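Local coordinates for type III chaperone protein ShcA (PDB 4G6T), which probably acts as a class IA type III secretion chaperone of the CesT family, binding its effector in the bacterial cytosol before export, at residues S46-Y49 against A50-R53; V108-L111 against K112-M115. All blocks are in the same frame, centred on the assembly; numbering follows the deposited sequence.

Interaction 1: S46-Y49 against A50-R53; sequences SCDY and ARER
Asp48 draws two arginines onto one carboxylate oxygen at the beta hairpin that joins strand 41-48 to strand 53-59. Its OD2 receives Arg53 NE at 2.8 Å and Arg53 NH2 at 3.0 Å, a side-on grip in which the oxygen lies in the guanidinium plane, while Arg51 NH1 reaches the same oxygen at 2.9 Å. Arg53 NE comes from the anti side and Arg51 NH1 from the syn side, both tilted out of the carboxylate plane. Three N-H groups thus converge on a single atom, which should stabilise the charged form of the buried aspartate. Both guanidinium groups present their edges and stand steeply to the carboxylate, their planes 73° (Arg51) and 65° (Arg53) from it. The aspartate places its CG anti to the backbone N (chi1 -176°), and Arg53, on the same face of the sheet, sends its extended chain across it. The other oxygen, OD1, takes a weak bond from the backbone N of Arg51.

Beneath this network the main chain closes as a type I turn from Tyr49 to Glu52 combined with a G1 beta bulge, in which Glu52 and Arg53 both face Asp48. The turn is marked by Glu52 N bonding to Tyr49 O at 3.1 Å. Glu52 takes the left-handed backbone conformation characteristic of the first position of a G1 bulge. Within the bulge, Asp48 and Arg53 form an antiparallel hydrogen-bonded pair, with Asp48 N to Arg53 O at 2.9 Å and Arg53 N to Asp48 O at 3.2 Å. The chain of a different protein in the assembly borders the hairpin: Arg51 NH1 also bonds to its backbone, and Asp48 and Tyr49 pack on its apolar side chains. On the Tyr49 ring, one face carries the carbonyl oxygen of Cys47, 3.9 Å above the plane and offset toward the rim.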
ATOM      1  N   SER A  46      -0.232   1.622  -4.308  1.00 18.95           N
ATOM      2  CA  SER A  46      -0.440   1.357  -5.712  1.00 20.14           C
ATOM      3  C   SER A  46      -0.663   2.674  -6.451  1.00 21.46           C
ATOM      4  O   SER A  46      -1.533   3.457  -6.037  1.00 21.21           O
ATOM      5  CB  SER A  46      -1.631   0.433  -5.932  1.00 23.29           C
ATOM      6  OG  SER A  46      -1.809  -0.016  -7.266  1.00 30.24           O
ATOM      7  N   CYS A  47       0.099   2.896  -7.536  1.00 21.48           N
ATOM      8  CA  CYS A  47      -0.004   4.145  -8.250  1.00 20.99           C
ATOM      9  C   CYS A  47      -1.055   4.036  -9.340  1.00 22.76           C
ATOM     10  O   CYS A  47      -0.927   3.213 -10.241  1.00 25.45           O
ATOM     11  CB  CYS A  47       1.339   4.445  -8.954  1.00 21.13           C
ATOM     12  SG  CYS A  47       2.663   4.753  -7.808  1.00 22.92           S
ATOM     13  N   ASP A  48      -2.094   4.863  -9.276  1.00 21.87           N
ATOM     14  CA  ASP A  48      -3.077   4.856 -10.330  1.00 22.91           C
ATOM     15  C   ASP A  48      -2.836   6.095 -11.179  1.00 21.76           C
ATOM     16  O   ASP A  48      -3.364   7.178 -10.920  1.00 22.66           O
ATOM     17  CB  ASP A  48      -4.478   4.828  -9.744  1.00 23.34           C
ATOM     18  CG  ASP A  48      -5.548   4.721 -10.810  1.00 25.53           C
ATOM     19  OD1 ASP A  48      -5.241   4.835 -12.007  1.00 25.83           O
ATOM     20  OD2 ASP A  48      -6.736   4.532 -10.410  1.00 25.10           O
ATOM     21  N   TYR A  49      -1.983   5.950 -12.168  1.00 23.27           N
ATOM     22  CA  TYR A  49      -1.472   7.111 -12.896  1.00 22.24           C
ATOM     23  C   TYR A  49      -2.594   7.781 -13.681  1.00 21.83           C
ATOM     24  O   TYR A  49      -2.657   8.993 -13.651  1.00 25.12           O
ATOM     25  CB  TYR A  49      -0.365   6.720 -13.887  1.00 23.25           C
ATOM     26  CG  TYR A  49       0.794   5.876 -13.317  1.00 22.16           C
ATOM     27  CD1 TYR A  49       1.776   6.450 -12.482  1.00 22.34           C
ATOM     28  CD2 TYR A  49       0.845   4.544 -13.565  1.00 23.32           C
ATOM     29  CE1 TYR A  49       2.779   5.665 -11.939  1.00 22.92           C
ATOM     30  CE2 TYR A  49       1.843   3.783 -12.996  1.00 23.03           C
ATOM     31  CZ  TYR A  49       2.820   4.351 -12.245  1.00 23.10           C
ATOM     32  OH  TYR A  49       3.837   3.561 -11.702  1.00 23.50           O
ATOM     33  N   ALA A  50      -3.438   6.968 -14.302  1.00 23.12           N
ATOM     34  CA  ALA A  50      -4.507   7.468 -15.159  1.00 24.87           C
ATOM     35  C   ALA A  50      -5.480   8.312 -14.382  1.00 26.81           C
ATOM     36  O   ALA A  50      -5.984   9.345 -14.905  1.00 30.07           O
ATOM     37  CB  ALA A  50      -5.202   6.314 -15.842  1.00 26.88           C
ATOM     38  N   ARG A  51      -5.763   7.942 -13.133  1.00 23.66           N
ATOM     39  CA  ARG A  51      -6.692   8.681 -12.304  1.00 24.20           C
ATOM     40  C   ARG A  51      -6.038   9.594 -11.302  1.00 22.82           C
ATOM     41  O   ARG A  51      -6.705  10.176 -10.452  1.00 24.38           O
ATOM     42  CB  ARG A  51      -7.686   7.701 -11.631  1.00 25.86           C
ATOM     43  CG  ARG A  51      -8.328   6.682 -12.576  1.00 27.00           C
ATOM     44  CD  ARG A  51      -9.398   5.827 -11.912  1.00 28.00           C
ATOM     45  NE  ARG A  51      -9.971   4.777 -12.786  1.00 30.78           N
ATOM     46  CZ  ARG A  51      -9.411   3.602 -13.070  1.00 32.12           C
ATOM     47  NH1 ARG A  51      -8.229   3.247 -12.561  1.00 29.29           N
ATOM     48  NH2 ARG A  51     -10.029   2.747 -13.891  1.00 33.37           N
ATOM     49  N   GLU A  52      -4.711   9.752 -11.394  1.00 21.38           N
ATOM     50  CA  GLU A  52      -3.989  10.719 -10.600  1.00 22.55           C
ATOM     51  C   GLU A  52      -4.280  10.541  -9.118  1.00 20.66           C
ATOM     52  O   GLU A  52      -4.578  11.420  -8.403  1.00 21.16           O
ATOM     53  CB  GLU A  52      -4.244  12.160 -11.082  1.00 25.74           C
ATOM     54  CG  GLU A  52      -3.791  12.336 -12.517  1.00 29.81           C
ATOM     55  CD  GLU A  52      -3.960  13.778 -13.021  1.00 37.86           C
ATOM     56  OE1 GLU A  52      -3.374  14.716 -12.429  1.00 44.73           O
ATOM     57  OE2 GLU A  52      -4.675  13.957 -14.035  1.00 49.53           O
ATOM     58  N   ARG A  53      -4.000   9.324  -8.639  1.00 19.89           N
ATOM     59  CA  ARG A  53      -4.211   9.059  -7.231  1.00 19.10           C
ATOM     60  C   ARG A  53      -3.271   7.930  -6.762  1.00 17.98           C
ATOM     61  O   ARG A  53      -2.900   7.072  -7.573  1.00 17.74           O
ATOM     62  CB  ARG A  53      -5.714   8.648  -6.933  1.00 19.87           C
ATOM     63  CG  ARG A  53      -6.208   7.492  -7.761  1.00 20.02           C
ATOM     64  CD  ARG A  53      -7.697   7.093  -7.557  1.00 20.42           C
ATOM     65  NE  ARG A  53      -7.909   5.827  -8.187  1.00 19.73           N
ATOM     66  CZ  ARG A  53      -8.770   4.878  -7.764  1.00 18.36           C
ATOM     67  NH1 ARG A  53      -9.515   5.094  -6.688  1.00 21.15           N
ATOM     68  NH2 ARG A  53      -8.758   3.745  -8.373  1.00 21.79           N
TER

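Interaction 2: V108-L111 against K112-M115; sequences VPTL and KREM
Leu111 and Met115, one helical turn apart, meet on the buried side of helix 108-127. Leu111 CD1 lies 3.9 Å from Met115 SD, the two side chains crossing at a slant. With its CG anti to the backbone N (chi1 177°), Leu111 extends this methyl to the sulfur and also to Met115 CG. The main chain beneath is regular alpha helix: the amide N of Lys112, Arg113, Glu114 and Met115 each bonds the carbonyl O four residues earlier, from Val108 to Leu111, as in Met115 N to Leu111 O at 2.9 Å.

The outer side is looser. Arg113 bends at chi3 (57°) and folds its guanidinium back along the first turn, so that Thr110 CA lies over one of its faces. There Arg113 NH2 makes a weak hydrogen bond to Thr110 OG1, at 3.1 Å with an N-H...O angle of only 131°. Thr110 also runs side by side with Glu114, its CG2 4.1 Å from Glu114 CG.

Between the two sides, the extended Lys112 chain passes Val108, with Lys112 CE 3.8 Å from Val108 CG1, and takes its NZ on to a hydrogen bond with Ser19 OG. Glu114 likewise finds its polar partner elsewhere, through OE1 to Gln99 NE2. The first turns of this C-terminal helix are therefore wedged between two elements: on helix 8-19, Val108 touches Leu12 and Asp15 while Leu111 and Met115 touch Phe16; on strand 53-59, Leu111 rests on Leu54 and Leu56, and Glu114 and Met115 on Leu56.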
ATOM      1  N   VAL A 108       4.413  13.900   2.395  1.00 24.05           N
ATOM      2  CA  VAL A 108       4.919  12.888   3.293  1.00 22.88           C
ATOM      3  C   VAL A 108       4.074  12.823   4.582  1.00 23.63           C
ATOM      4  O   VAL A 108       3.647  11.707   4.968  1.00 23.78           O
ATOM      5  CB  VAL A 108       6.441  13.047   3.557  1.00 24.87           C
ATOM      6  CG1 VAL A 108       6.882  12.140   4.677  1.00 24.14           C
ATOM      7  CG2 VAL A 108       7.191  12.685   2.282  1.00 27.18           C
ATOM      8  N   PRO A 109       3.740  13.957   5.222  1.00 24.99           N
ATOM      9  CA  PRO A 109       2.880  13.839   6.443  1.00 23.44           C
ATOM     10  C   PRO A 109       1.496  13.259   6.144  1.00 24.05           C
ATOM     11  O   PRO A 109       0.995  12.491   6.985  1.00 24.54           O
ATOM     12  CB  PRO A 109       2.758  15.261   6.957  1.00 26.69           C
ATOM     13  CG  PRO A 109       3.971  15.978   6.375  1.00 29.79           C
ATOM     14  CD  PRO A 109       4.202  15.353   5.033  1.00 28.16           C
ATOM     15  N   THR A 110       0.900  13.615   5.016  1.00 23.57           N
ATOM     16  CA  THR A 110      -0.436  13.050   4.632  1.00 22.95           C
ATOM     17  C   THR A 110      -0.340  11.575   4.416  1.00 22.52           C
ATOM     18  O   THR A 110      -1.198  10.807   4.889  1.00 23.71           O
ATOM     19  CB  THR A 110      -1.055  13.766   3.423  1.00 25.37           C
ATOM     20  OG1 THR A 110      -1.329  15.112   3.836  1.00 26.43           O
ATOM     21  CG2 THR A 110      -2.336  13.112   3.006  1.00 24.30           C
ATOM     22  N   LEU A 111       0.670  11.106   3.701  1.00 20.63           N
ATOM     23  CA  LEU A 111       0.836   9.704   3.516  1.00 19.40           C
ATOM     24  C   LEU A 111       0.990   8.983   4.864  1.00 20.89           C
ATOM     25  O   LEU A 111       0.436   7.885   5.079  1.00 19.98           O
ATOM     26  CB  LEU A 111       2.015   9.407   2.558  1.00 21.51           C
ATOM     27  CG  LEU A 111       2.375   7.951   2.297  1.00 21.32           C
ATOM     28  CD1 LEU A 111       1.243   7.115   1.721  1.00 21.10           C
ATOM     29  CD2 LEU A 111       3.552   7.849   1.330  1.00 24.38           C
ATOM     30  N   LYS A 112       1.830   9.524   5.743  1.00 22.46           N
ATOM     31  CA  LYS A 112       2.029   8.939   7.099  1.00 21.63           C
ATOM     32  C   LYS A 112       0.701   8.847   7.842  1.00 22.05           C
ATOM     33  O   LYS A 112       0.362   7.753   8.351  1.00 21.21           O
ATOM     34  CB  LYS A 112       3.031   9.748   7.918  1.00 25.69           C
ATOM     35  CG  LYS A 112       4.458   9.626   7.424  1.00 28.09           C
ATOM     36  CD  LYS A 112       5.374  10.422   8.329  1.00 30.25           C
ATOM     37  CE  LYS A 112       6.800  10.170   7.892  1.00 34.79           C
ATOM     38  NZ  LYS A 112       7.654  10.761   8.931  1.00 33.53           N
ATOM     39  N   ARG A 113      -0.035   9.944   7.870  1.00 22.79           N
ATOM     40  CA  ARG A 113      -1.315  10.012   8.596  1.00 22.87           C
ATOM     41  C   ARG A 113      -2.319   9.014   8.021  1.00 21.27           C
ATOM     42  O   ARG A 113      -3.024   8.261   8.777  1.00 21.56           O
ATOM     43  CB  ARG A 113      -1.886  11.413   8.515  1.00 27.35           C
ATOM     44  CG  ARG A 113      -3.166  11.615   9.314  1.00 33.52           C
ATOM     45  CD  ARG A 113      -3.634  13.062   9.334  1.00 37.16           C
ATOM     46  NE  ARG A 113      -3.859  13.614   7.990  1.00 41.81           N
ATOM     47  CZ  ARG A 113      -3.025  14.443   7.348  1.00 41.73           C
ATOM     48  NH1 ARG A 113      -1.861  14.858   7.871  1.00 45.98           N
ATOM     49  NH2 ARG A 113      -3.365  14.865   6.158  1.00 41.46           N
ATOM     50  N   GLU A 114      -2.431   8.935   6.721  1.00 20.43           N
ATOM     51  CA  GLU A 114      -3.352   8.054   6.106  1.00 18.75           C
ATOM     52  C   GLU A 114      -2.965   6.580   6.253  1.00 20.32           C
ATOM     53  O   GLU A 114      -3.834   5.721   6.411  1.00 20.30           O
ATOM     54  CB  GLU A 114      -3.613   8.376   4.640  1.00 21.56           C
ATOM     55  CG  GLU A 114      -4.241   9.764   4.479  1.00 23.26           C
ATOM     56  CD  GLU A 114      -5.711   9.808   4.822  1.00 28.45           C
ATOM     57  OE1 GLU A 114      -6.373   8.769   5.136  1.00 29.86           O
ATOM     58  OE2 GLU A 114      -6.210  10.957   4.803  1.00 33.77           O
ATOM     59  N   MET A 115      -1.668   6.269   6.237  1.00 18.75           N
ATOM     60  CA  MET A 115      -1.249   4.891   6.465  1.00 18.77           C
ATOM     61  C   MET A 115      -1.588   4.499   7.890  1.00 20.24           C
ATOM     62  O   MET A 115      -2.090   3.406   8.077  1.00 20.47           O
ATOM     63  CB  MET A 115       0.236   4.817   6.210  1.00 21.33           C
ATOM     64  CG  MET A 115       0.513   4.638   4.768  1.00 24.26           C
ATOM     65  SD  MET A 115       2.288   4.461   4.409  1.00 34.47           S
ATOM     66  CE  MET A 115       2.531   3.125   5.648  1.00 19.14           C
TER

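How the interactions relate
The two contacts illustrate how short-range order is built into an alpha/beta chaperone fold: interaction 1 reverses the chain between two strands, and interaction 2 begins the C-terminal helix that packs on the same sheet. Their centres lie about 17 Å apart and their nearest atoms about 8 Å, so they do not touch. Strand 53-59 bridges them, since it starts at Arg53 of the hairpin and offers Leu54 and Leu56 to the helix. Both also meet the chain of a different protein in the assembly, interaction 1 through a hydrogen bond and packing, interaction 2 through the packing of Lys112 and Met115 on apolar side chains.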